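Local coordinates for protein beta-fructofuranosidase, insoluble isoenzyme CWINV1 (Arabidopsis thaliana, PDB 2OXB) that hydrolyses sucrose and 1-kestose, and less readily neokestose and levan, as a secreted beta-fructofuranosidase of the plant cell wall, at residues A477-H481 and S482-S486; D382-E385 and P386-D390; N212-E215 and T216-G220. The protein carries 1 engineered substitution. All coordinates share one frame; numbering follows the deposited sequence.

Contact 1: A477-H481 and S482-S486; sequences ALIDH and SVVES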
ATOM      1  N   ALA A 477       4.607  -2.463 -14.614  1.00 24.38           N
ATOM      2  CA  ALA A 477       5.533  -1.577 -13.947  1.00 24.00           C
ATOM      3  C   ALA A 477       5.159  -0.118 -14.116  1.00 24.13           C
ATOM      4  O   ALA A 477       5.234   0.418 -15.211  1.00 24.17           O
ATOM      5  CB  ALA A 477       6.926  -1.809 -14.485  1.00 23.92           C
ATOM      6  N   LEU A 478       4.727   0.518 -13.037  1.00 25.34           N
ATOM      7  CA  LEU A 478       4.415   1.931 -13.096  1.00 26.20           C
ATOM      8  C   LEU A 478       5.787   2.564 -12.999  1.00 29.17           C
ATOM      9  O   LEU A 478       6.580   2.181 -12.131  1.00 31.38           O
ATOM     10  CB  LEU A 478       3.612   2.366 -11.882  1.00 27.28           C
ATOM     11  CG  LEU A 478       2.113   2.114 -11.795  1.00 28.50           C
ATOM     12  CD1 LEU A 478       1.412   2.841 -12.933  1.00 29.56           C
ATOM     13  CD2 LEU A 478       1.842   0.626 -11.832  1.00 30.33           C
ATOM     14  N   ILE A 479       6.087   3.519 -13.873  1.00 29.55           N
ATOM     15  CA  ILE A 479       7.397   4.170 -13.837  1.00 29.44           C
ATOM     16  C   ILE A 479       7.301   5.674 -13.572  1.00 28.42           C
ATOM     17  O   ILE A 479       6.756   6.419 -14.379  1.00 26.31           O
ATOM     18  CB  ILE A 479       8.161   3.962 -15.165  1.00 30.52           C
ATOM     19  CG1 ILE A 479       8.013   2.510 -15.636  1.00 31.35           C
ATOM     20  CG2 ILE A 479       9.632   4.306 -14.974  1.00 32.02           C
ATOM     21  CD1 ILE A 479       8.422   1.469 -14.611  1.00 31.61           C
ATOM     22  N   ASP A 480       7.842   6.133 -12.452  1.00 29.34           N
ATOM     23  CA  ASP A 480       7.773   7.562 -12.181  1.00 30.17           C
ATOM     24  C   ASP A 480       8.988   8.174 -11.468  1.00 30.48           C
ATOM     25  O   ASP A 480       8.870   8.763 -10.389  1.00 30.08           O
ATOM     26  CB  ASP A 480       6.500   7.880 -11.399  1.00 29.62           C
ATOM     27  CG  ASP A 480       6.042   9.308 -11.610  1.00 30.54           C
ATOM     28  OD1 ASP A 480       6.914  10.161 -11.879  1.00 28.80           O
ATOM     29  OD2 ASP A 480       4.825   9.584 -11.499  1.00 30.11           O
ATOM     30  N   HIS A 481      10.156   8.034 -12.085  1.00 30.56           N
ATOM     31  CA  HIS A 481      11.387   8.593 -11.539  1.00 31.57           C
ATOM     32  C   HIS A 481      11.765   7.890 -10.242  1.00 31.69           C
ATOM     33  O   HIS A 481      12.045   6.689 -10.239  1.00 33.71           O
ATOM     34  CB  HIS A 481      11.206  10.104 -11.311  1.00 30.85           C
ATOM     35  CG  HIS A 481      10.622  10.823 -12.492  1.00 30.20           C
ATOM     36  ND1 HIS A 481      11.353  11.118 -13.623  1.00 30.15           N
ATOM     37  CD2 HIS A 481       9.362  11.255 -12.740  1.00 29.97           C
ATOM     38  CE1 HIS A 481      10.569  11.698 -14.515  1.00 28.63           C
ATOM     39  NE2 HIS A 481       9.356  11.793 -14.005  1.00 28.64           N
ATOM     40  N   SER A 482      11.763   8.646  -9.149  1.00 30.15           N
ATOM     41  CA  SER A 482      12.099   8.134  -7.824  1.00 30.10           C
ATOM     42  C   SER A 482      11.281   6.917  -7.371  1.00 30.08           C
ATOM     43  O   SER A 482      11.785   6.072  -6.637  1.00 30.88           O
ATOM     44  CB  SER A 482      11.929   9.248  -6.788  1.00 30.14           C
ATOM     45  OG  SER A 482      10.562   9.636  -6.676  1.00 30.02           O
ATOM     46  N   VAL A 483      10.021   6.830  -7.783  1.00 29.44           N
ATOM     47  CA  VAL A 483       9.189   5.710  -7.372  1.00 28.59           C
ATOM     48  C   VAL A 483       8.804   4.747  -8.484  1.00 28.85           C
ATOM     49  O   VAL A 483       8.410   5.151  -9.580  1.00 30.18           O
ATOM     50  CB  VAL A 483       7.897   6.187  -6.698  1.00 28.55           C
ATOM     51  CG1 VAL A 483       7.154   7.130  -7.619  1.00 29.26           C
ATOM     52  CG2 VAL A 483       7.029   4.992  -6.359  1.00 29.72           C
ATOM     53  N   VAL A 484       8.901   3.462  -8.171  1.00 27.64           N
ATOM     54  CA  VAL A 484       8.577   2.410  -9.115  1.00 26.09           C
ATOM     55  C   VAL A 484       7.767   1.336  -8.427  1.00 25.23           C
ATOM     56  O   VAL A 484       8.200   0.771  -7.426  1.00 23.80           O
ATOM     57  CB  VAL A 484       9.847   1.781  -9.670  1.00 26.47           C
ATOM     58  CG1 VAL A 484      10.396   2.629 -10.808  1.00 28.94           C
ATOM     59  CG2 VAL A 484      10.872   1.668  -8.568  1.00 27.05           C
ATOM     60  N   GLU A 485       6.590   1.059  -8.968  1.00 25.01           N
ATOM     61  CA  GLU A 485       5.718   0.045  -8.394  1.00 26.56           C
ATOM     62  C   GLU A 485       5.656  -1.181  -9.285  1.00 27.52           C
ATOM     63  O   GLU A 485       5.351  -1.084 -10.482  1.00 26.55           O
ATOM     64  CB  GLU A 485       4.320   0.613  -8.200  1.00 27.00           C
ATOM     65  CG  GLU A 485       4.295   1.770  -7.234  1.00 28.51           C
ATOM     66  CD  GLU A 485       2.943   2.422  -7.154  1.00 28.77           C
ATOM     67  OE1 GLU A 485       2.484   2.929  -8.194  1.00 29.70           O
ATOM     68  OE2 GLU A 485       2.345   2.426  -6.059  1.00 28.55           O
ATOM     69  N   SER A 486       5.946  -2.336  -8.696  1.00 27.29           N
ATOM     70  CA  SER A 486       5.938  -3.584  -9.442  1.00 27.45           C
ATOM     71  C   SER A 486       4.667  -4.393  -9.192  1.00 25.28           C
ATOM     72  O   SER A 486       4.140  -4.425  -8.076  1.00 23.86           O
ATOM     73  CB  SER A 486       7.171  -4.418  -9.077  1.00 29.90           C
ATOM     74  OG  SER A 486       8.346  -3.625  -9.108  1.00 33.10           O
TER

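Contact 2: D382-E385 and P386-D390; sequences DVIE and PSWTD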
ATOM      1  N   ASP A 382      14.553 -25.290 -12.233  1.00 22.66           N
ATOM      2  CA  ASP A 382      15.310 -25.903 -11.152  1.00 23.26           C
ATOM      3  C   ASP A 382      14.388 -26.245  -9.992  1.00 23.04           C
ATOM      4  O   ASP A 382      13.265 -25.759  -9.925  1.00 23.85           O
ATOM      5  CB  ASP A 382      16.403 -24.948 -10.651  1.00 22.64           C
ATOM      6  CG  ASP A 382      17.652 -24.966 -11.514  1.00 18.62           C
ATOM      7  OD1 ASP A 382      18.349 -23.943 -11.527  1.00 18.31           O
ATOM      8  OD2 ASP A 382      17.940 -25.988 -12.156  1.00 18.83           O
ATOM      9  N   VAL A 383      14.870 -27.096  -9.091  1.00 23.80           N
ATOM     10  CA  VAL A 383      14.105 -27.487  -7.910  1.00 25.21           C
ATOM     11  C   VAL A 383      14.668 -26.732  -6.707  1.00 24.13           C
ATOM     12  O   VAL A 383      15.850 -26.871  -6.377  1.00 22.62           O
ATOM     13  CB  VAL A 383      14.198 -29.004  -7.637  1.00 27.22           C
ATOM     14  CG1 VAL A 383      13.430 -29.341  -6.380  1.00 27.57           C
ATOM     15  CG2 VAL A 383      13.628 -29.792  -8.825  1.00 28.72           C
ATOM     16  N   ILE A 384      13.816 -25.926  -6.068  1.00 24.73           N
ATOM     17  CA  ILE A 384      14.202 -25.111  -4.911  1.00 25.53           C
ATOM     18  C   ILE A 384      14.884 -25.894  -3.793  1.00 25.49           C
ATOM     19  O   ILE A 384      14.517 -27.033  -3.499  1.00 23.96           O
ATOM     20  CB  ILE A 384      12.964 -24.326  -4.305  1.00 26.28           C
ATOM     21  CG1 ILE A 384      11.714 -25.207  -4.270  1.00 25.16           C
ATOM     22  CG2 ILE A 384      12.706 -23.038  -5.079  1.00 26.91           C
ATOM     23  CD1 ILE A 384      11.590 -26.039  -3.022  1.00 27.19           C
ATOM     24  N   GLU A 385      15.889 -25.287  -3.179  1.00 27.37           N
ATOM     25  CA  GLU A 385      16.587 -25.944  -2.085  1.00 32.26           C
ATOM     26  C   GLU A 385      15.692 -25.673  -0.854  1.00 33.80           C
ATOM     27  O   GLU A 385      14.999 -24.650  -0.800  1.00 33.25           O
ATOM     28  CB  GLU A 385      18.006 -25.345  -1.930  1.00 31.31           C
ATOM     29  CG  GLU A 385      19.055 -26.212  -1.183  1.00 32.05           C
ATOM     30  CD  GLU A 385      19.978 -27.038  -2.112  1.00 32.40           C
ATOM     31  OE1 GLU A 385      20.448 -26.518  -3.153  1.00 30.11           O
ATOM     32  OE2 GLU A 385      20.263 -28.209  -1.778  1.00 31.48           O
ATOM     33  N   PRO A 386      15.663 -26.606   0.119  1.00 35.02           N
ATOM     34  CA  PRO A 386      14.858 -26.486   1.342  1.00 35.75           C
ATOM     35  C   PRO A 386      14.806 -25.096   1.982  1.00 36.86           C
ATOM     36  O   PRO A 386      13.756 -24.440   1.985  1.00 37.80           O
ATOM     37  CB  PRO A 386      15.489 -27.526   2.262  1.00 35.17           C
ATOM     38  CG  PRO A 386      15.858 -28.612   1.305  1.00 35.99           C
ATOM     39  CD  PRO A 386      16.441 -27.861   0.121  1.00 34.70           C
ATOM     40  N   SER A 387      15.945 -24.649   2.510  1.00 37.63           N
ATOM     41  CA  SER A 387      16.051 -23.354   3.205  1.00 38.07           C
ATOM     42  C   SER A 387      15.289 -22.171   2.591  1.00 38.40           C
ATOM     43  O   SER A 387      14.632 -21.403   3.301  1.00 37.58           O
ATOM     44  CB  SER A 387      17.531 -22.956   3.371  1.00 37.83           C
ATOM     45  OG  SER A 387      18.152 -22.638   2.133  1.00 36.36           O
ATOM     46  N   TRP A 388      15.387 -22.036   1.272  1.00 38.95           N
ATOM     47  CA  TRP A 388      14.752 -20.949   0.536  1.00 38.47           C
ATOM     48  C   TRP A 388      13.241 -20.836   0.759  1.00 37.41           C
ATOM     49  O   TRP A 388      12.448 -21.322  -0.046  1.00 36.65           O
ATOM     50  CB  TRP A 388      15.048 -21.121  -0.952  1.00 40.04           C
ATOM     51  CG  TRP A 388      16.505 -21.108  -1.294  1.00 40.87           C
ATOM     52  CD1 TRP A 388      17.559 -21.007  -0.430  1.00 41.31           C
ATOM     53  CD2 TRP A 388      17.068 -21.186  -2.604  1.00 42.46           C
ATOM     54  NE1 TRP A 388      18.746 -21.013  -1.124  1.00 42.35           N
ATOM     55  CE2 TRP A 388      18.475 -21.122  -2.462  1.00 43.12           C
ATOM     56  CE3 TRP A 388      16.520 -21.302  -3.888  1.00 43.34           C
ATOM     57  CZ2 TRP A 388      19.343 -21.170  -3.558  1.00 44.28           C
ATOM     58  CZ3 TRP A 388      17.379 -21.350  -4.979  1.00 44.92           C
ATOM     59  CH2 TRP A 388      18.779 -21.283  -4.806  1.00 46.02           C
ATOM     60  N   THR A 389      12.856 -20.163   1.840  1.00 35.44           N
ATOM     61  CA  THR A 389      11.449 -19.992   2.194  1.00 33.36           C
ATOM     62  C   THR A 389      11.005 -18.528   2.183  1.00 32.20           C
ATOM     63  O   THR A 389       9.859 -18.221   1.877  1.00 30.42           O
ATOM     64  CB  THR A 389      11.179 -20.560   3.595  1.00 32.62           C
ATOM     65  OG1 THR A 389      11.892 -19.772   4.554  1.00 33.02           O
ATOM     66  CG2 THR A 389      11.639 -22.005   3.687  1.00 29.96           C
ATOM     67  N   ASP A 390      11.912 -17.627   2.539  1.00 32.30           N
ATOM     68  CA  ASP A 390      11.600 -16.198   2.561  1.00 32.83           C
ATOM     69  C   ASP A 390      11.934 -15.622   1.187  1.00 32.07           C
ATOM     70  O   ASP A 390      13.091 -15.643   0.774  1.00 32.74           O
ATOM     71  CB  ASP A 390      12.429 -15.500   3.641  1.00 33.74           C
ATOM     72  CG  ASP A 390      12.202 -13.997   3.682  1.00 35.93           C
ATOM     73  OD1 ASP A 390      12.364 -13.344   2.638  1.00 36.17           O
ATOM     74  OD2 ASP A 390      11.869 -13.460   4.758  1.00 39.13           O
TER

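Contact 3: N212-E215 and T216-G220; sequences NGVE and TSSFG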
ATOM      1  N   ASN A 212     -16.065  -6.185  -7.353  1.00 40.27           N
ATOM      2  CA  ASN A 212     -16.397  -4.938  -6.686  1.00 40.90           C
ATOM      3  C   ASN A 212     -16.447  -5.126  -5.178  1.00 41.72           C
ATOM      4  O   ASN A 212     -17.008  -6.099  -4.676  1.00 42.34           O
ATOM      5  CB  ASN A 212     -17.728  -4.411  -7.226  1.00 42.05           C
ATOM      6  CG  ASN A 212     -17.646  -4.032  -8.714  1.00 43.20           C
ATOM      7  OD1 ASN A 212     -18.562  -3.412  -9.272  1.00 42.06           O
ATOM      8  ND2 ASN A 212     -16.538  -4.406  -9.359  1.00 42.52           N
ATOM      9  N   GLY A 213     -15.837  -4.189  -4.461  1.00 41.76           N
ATOM     10  CA  GLY A 213     -15.795  -4.263  -3.013  1.00 41.56           C
ATOM     11  C   GLY A 213     -17.142  -4.222  -2.317  1.00 41.59           C
ATOM     12  O   GLY A 213     -18.165  -3.941  -2.939  1.00 40.47           O
ATOM     13  N   VAL A 214     -17.128  -4.495  -1.010  1.00 42.24           N
ATOM     14  CA  VAL A 214     -18.336  -4.511  -0.178  1.00 42.06           C
ATOM     15  C   VAL A 214     -18.357  -3.334   0.799  1.00 41.55           C
ATOM     16  O   VAL A 214     -17.313  -2.769   1.108  1.00 42.00           O
ATOM     17  CB  VAL A 214     -18.416  -5.813   0.638  1.00 41.70           C
ATOM     18  CG1 VAL A 214     -19.765  -5.902   1.333  1.00 42.50           C
ATOM     19  CG2 VAL A 214     -18.179  -7.018  -0.272  1.00 40.25           C
ATOM     20  N   GLU A 215     -19.538  -2.967   1.291  1.00 41.41           N
ATOM     21  CA  GLU A 215     -19.634  -1.842   2.223  1.00 41.25           C
ATOM     22  C   GLU A 215     -18.918  -2.173   3.540  1.00 39.23           C
ATOM     23  O   GLU A 215     -18.422  -3.281   3.711  1.00 37.71           O
ATOM     24  CB  GLU A 215     -21.106  -1.481   2.467  1.00 42.90           C
ATOM     25  CG  GLU A 215     -21.310  -0.108   3.119  1.00 47.43           C
ATOM     26  CD  GLU A 215     -22.778   0.287   3.252  1.00 49.86           C
ATOM     27  OE1 GLU A 215     -23.085   1.257   3.994  1.00 49.95           O
ATOM     28  OE2 GLU A 215     -23.625  -0.372   2.607  1.00 50.88           O
ATOM     29  N   THR A 216     -18.852  -1.217   4.463  1.00 38.49           N
ATOM     30  CA  THR A 216     -18.157  -1.453   5.721  1.00 37.65           C
ATOM     31  C   THR A 216     -19.022  -2.048   6.824  1.00 37.58           C
ATOM     32  O   THR A 216     -18.505  -2.670   7.751  1.00 36.21           O
ATOM     33  CB  THR A 216     -17.510  -0.163   6.262  1.00 38.11           C
ATOM     34  OG1 THR A 216     -16.829   0.516   5.200  1.00 36.90           O
ATOM     35  CG2 THR A 216     -16.490  -0.501   7.352  1.00 38.34           C
ATOM     36  N   SER A 217     -20.336  -1.887   6.711  1.00 37.54           N
ATOM     37  CA  SER A 217     -21.233  -2.402   7.734  1.00 37.65           C
ATOM     38  C   SER A 217     -22.097  -3.605   7.325  1.00 39.44           C
ATOM     39  O   SER A 217     -23.081  -3.927   7.996  1.00 39.48           O
ATOM     40  CB  SER A 217     -22.113  -1.257   8.259  1.00 35.16           C
ATOM     41  OG  SER A 217     -21.319  -0.263   8.889  1.00 29.34           O
ATOM     42  N   SER A 218     -21.714  -4.277   6.242  1.00 41.25           N
ATOM     43  CA  SER A 218     -22.447  -5.450   5.747  1.00 43.07           C
ATOM     44  C   SER A 218     -22.339  -6.645   6.708  1.00 43.83           C
ATOM     45  O   SER A 218     -21.236  -7.059   7.070  1.00 42.86           O
ATOM     46  CB  SER A 218     -21.907  -5.873   4.375  1.00 43.83           C
ATOM     47  OG  SER A 218     -21.863  -4.788   3.475  1.00 45.48           O
ATOM     48  N   PHE A 219     -23.480  -7.215   7.098  1.00 44.53           N
ATOM     49  CA  PHE A 219     -23.477  -8.351   8.024  1.00 45.26           C
ATOM     50  C   PHE A 219     -24.335  -9.536   7.575  1.00 46.85           C
ATOM     51  O   PHE A 219     -25.391  -9.359   6.967  1.00 46.53           O
ATOM     52  CB  PHE A 219     -23.927  -7.881   9.409  1.00 42.65           C
ATOM     53  CG  PHE A 219     -25.240  -7.181   9.398  1.00 40.30           C
ATOM     54  CD1 PHE A 219     -26.428  -7.904   9.470  1.00 40.75           C
ATOM     55  CD2 PHE A 219     -25.297  -5.802   9.237  1.00 38.12           C
ATOM     56  CE1 PHE A 219     -27.657  -7.266   9.375  1.00 38.24           C
ATOM     57  CE2 PHE A 219     -26.518  -5.152   9.140  1.00 38.02           C
ATOM     58  CZ  PHE A 219     -27.705  -5.887   9.207  1.00 37.89           C
ATOM     59  N   GLY A 220     -23.854 -10.739   7.889  1.00 47.33           N
ATOM     60  CA  GLY A 220     -24.539 -11.976   7.543  1.00 48.02           C
ATOM     61  C   GLY A 220     -25.694 -11.962   6.545  1.00 48.70           C
ATOM     62  O   GLY A 220     -26.864 -11.957   6.945  1.00 48.80           O
TER

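Contact 1: A477-H481 and S482-S486
With chi1 near -80° in L478 and -62° in E485, each side chain has its CG beside its own backbone N and anti to the carbonyl carbon. Cross-strand pairing puts both residues on one face of the hairpin, and these torsions then lead the two chains across each other at a slant, L478 CG lying 3.7 Å from E485 OE1. Backbone bonds set the pairing beneath: L478 N donates to E485 O over 3.1 Å, and a weak return bond runs from E485 N to L478 O. Nearer the bend, D480 N reaches V483 O, also at 3.1 Å, and V483 N gives D480 O a weak bond. On this face V483 CG1 packs 3.9 Å from D480 CB. The other face carries A477, I479, V484 and S486, with I479 CD1 and V484 CG1 in loose apolar contact at 4.4 Å. A type II' turn from D480 to V483 closes the two-residue loop of this antiparallel beta hairpin, and H481 takes the positive phi (67°) that its first corner needs. The polar ends are satisfied beyond the hairpin: both D480 oxygens accept backbone N-H groups, from G7 and F8, S482 OG bonds to Y4 O, and H481 NE2 to Q366 OE1. E485 OE2 forms a salt bridge with R316, tying the C-terminal beta-sandwich to the N-terminal beta-propeller. Strands 473-480 and 483-488 lie inside a six-stranded antiparallel sheet between 367-374 and 493-498, while strand 406-415 of the facing sheet packs on A477, I479 and V484.

Contact 2: D382-E385 and P386-D390
A beta turn from E385 to W388 reverses the chain in the connection between the weakly bonded strand 382-383 and helix 391-397, at the surface of the C-terminal beta-sandwich. P386 and S387 occupy its two corners. The turn is closed by one backbone bond, W388 N to E385 O, which is weak: 3.4 Å long and bent to 127° at the hydrogen. The more distinctive meeting is between side chains. E385 CB stands over one face of the W388 indole, 4.3 Å from the centroid of the five-membered ring and only 9° from the ring normal, a CH-pi contact. W388 helps by its first torsion (chi1 -60°), which holds CG beside the backbone N and folds the indole back under E385. E385 CG, anti to the backbone N, lies beside the CD corner of the proline, 3.4 Å from P386 CD; the two side chains cross at a slant, and the glutamate chain bends beyond CG, its carboxylate end leading away from the turn. I384 CG2 adds an apolar touch on W388 CE3 at 4.4 Å, approaching the ring obliquely; I384 also leans on F430 of strand 423-431, and W388 on M398. Just beyond the turn, T389 OG1 gives a weak bond to S387 O, and D390 is the N-cap of helix 391-397, its OD1 accepting from L393 N. With one long backbone bond, the turn probably owes much of its shape to the narrow phi range of proline and to dispersion between the E385 methylene and the indole, rather than to strong polar links.

Contact 3: N212-E215 and T216-G220
S218 turns its side chain back toward V214 and E215, and its hydroxyl lies against carbon from both. V214 CG1 comes alongside S218 OG at 3.2 Å, with S218 CB behind it at 3.7 Å, and E215 CB approaches the same oxygen at 3.5 Å. Chi1 of V214 (-172°) swings CG1 over to the side of its carbonyl carbon, from where it reaches S218; the serine answers with chi1 -51°, its OG beside its own backbone N. E215 runs out extended, its CG 4.1 Å from S217 N and close to the plane of the T216-S217 peptide. T216 and S217 make the bend, bringing the CA atoms of E215 and S218 to 5.8 Å. This irregular loop connects strands 201-207 and 226-234 of the N-terminal beta-propeller domain, and L226 of strand 226-234 touches both V214 and S218. S217 OG bonds to L151 N, a polar link to another loop. No hydrogen bond joins 212-215 to 216-220; what passes between them is nondirectional van der Waals contact of a valine methyl and a glutamate methylene with the serine hydroxyl, and the bend probably owes part of its hold to the S217-L151 bond.

How the contacts relate
Contacts 1 and 2 both belong to the C-terminal beta-sandwich, with centres about 29 Å apart and nearest atoms about 16 Å apart: one is a buried hairpin, the other a surface turn. Contact 3 lies in the N-terminal domain, the beta-propeller that carries the active-site D19. It sits across the chain's centre from contact 1, their centres about 32 Å apart, its centre about 39 Å from that of contact 2 (nearest atoms about 30 Å). None of the three touches another. Contact 1 comes nearest to the substrate site, the V483 side chain being about 10 Å from that of M17, a substrate-binding residue; contacts 2 and 3 lie away from the known functional sites.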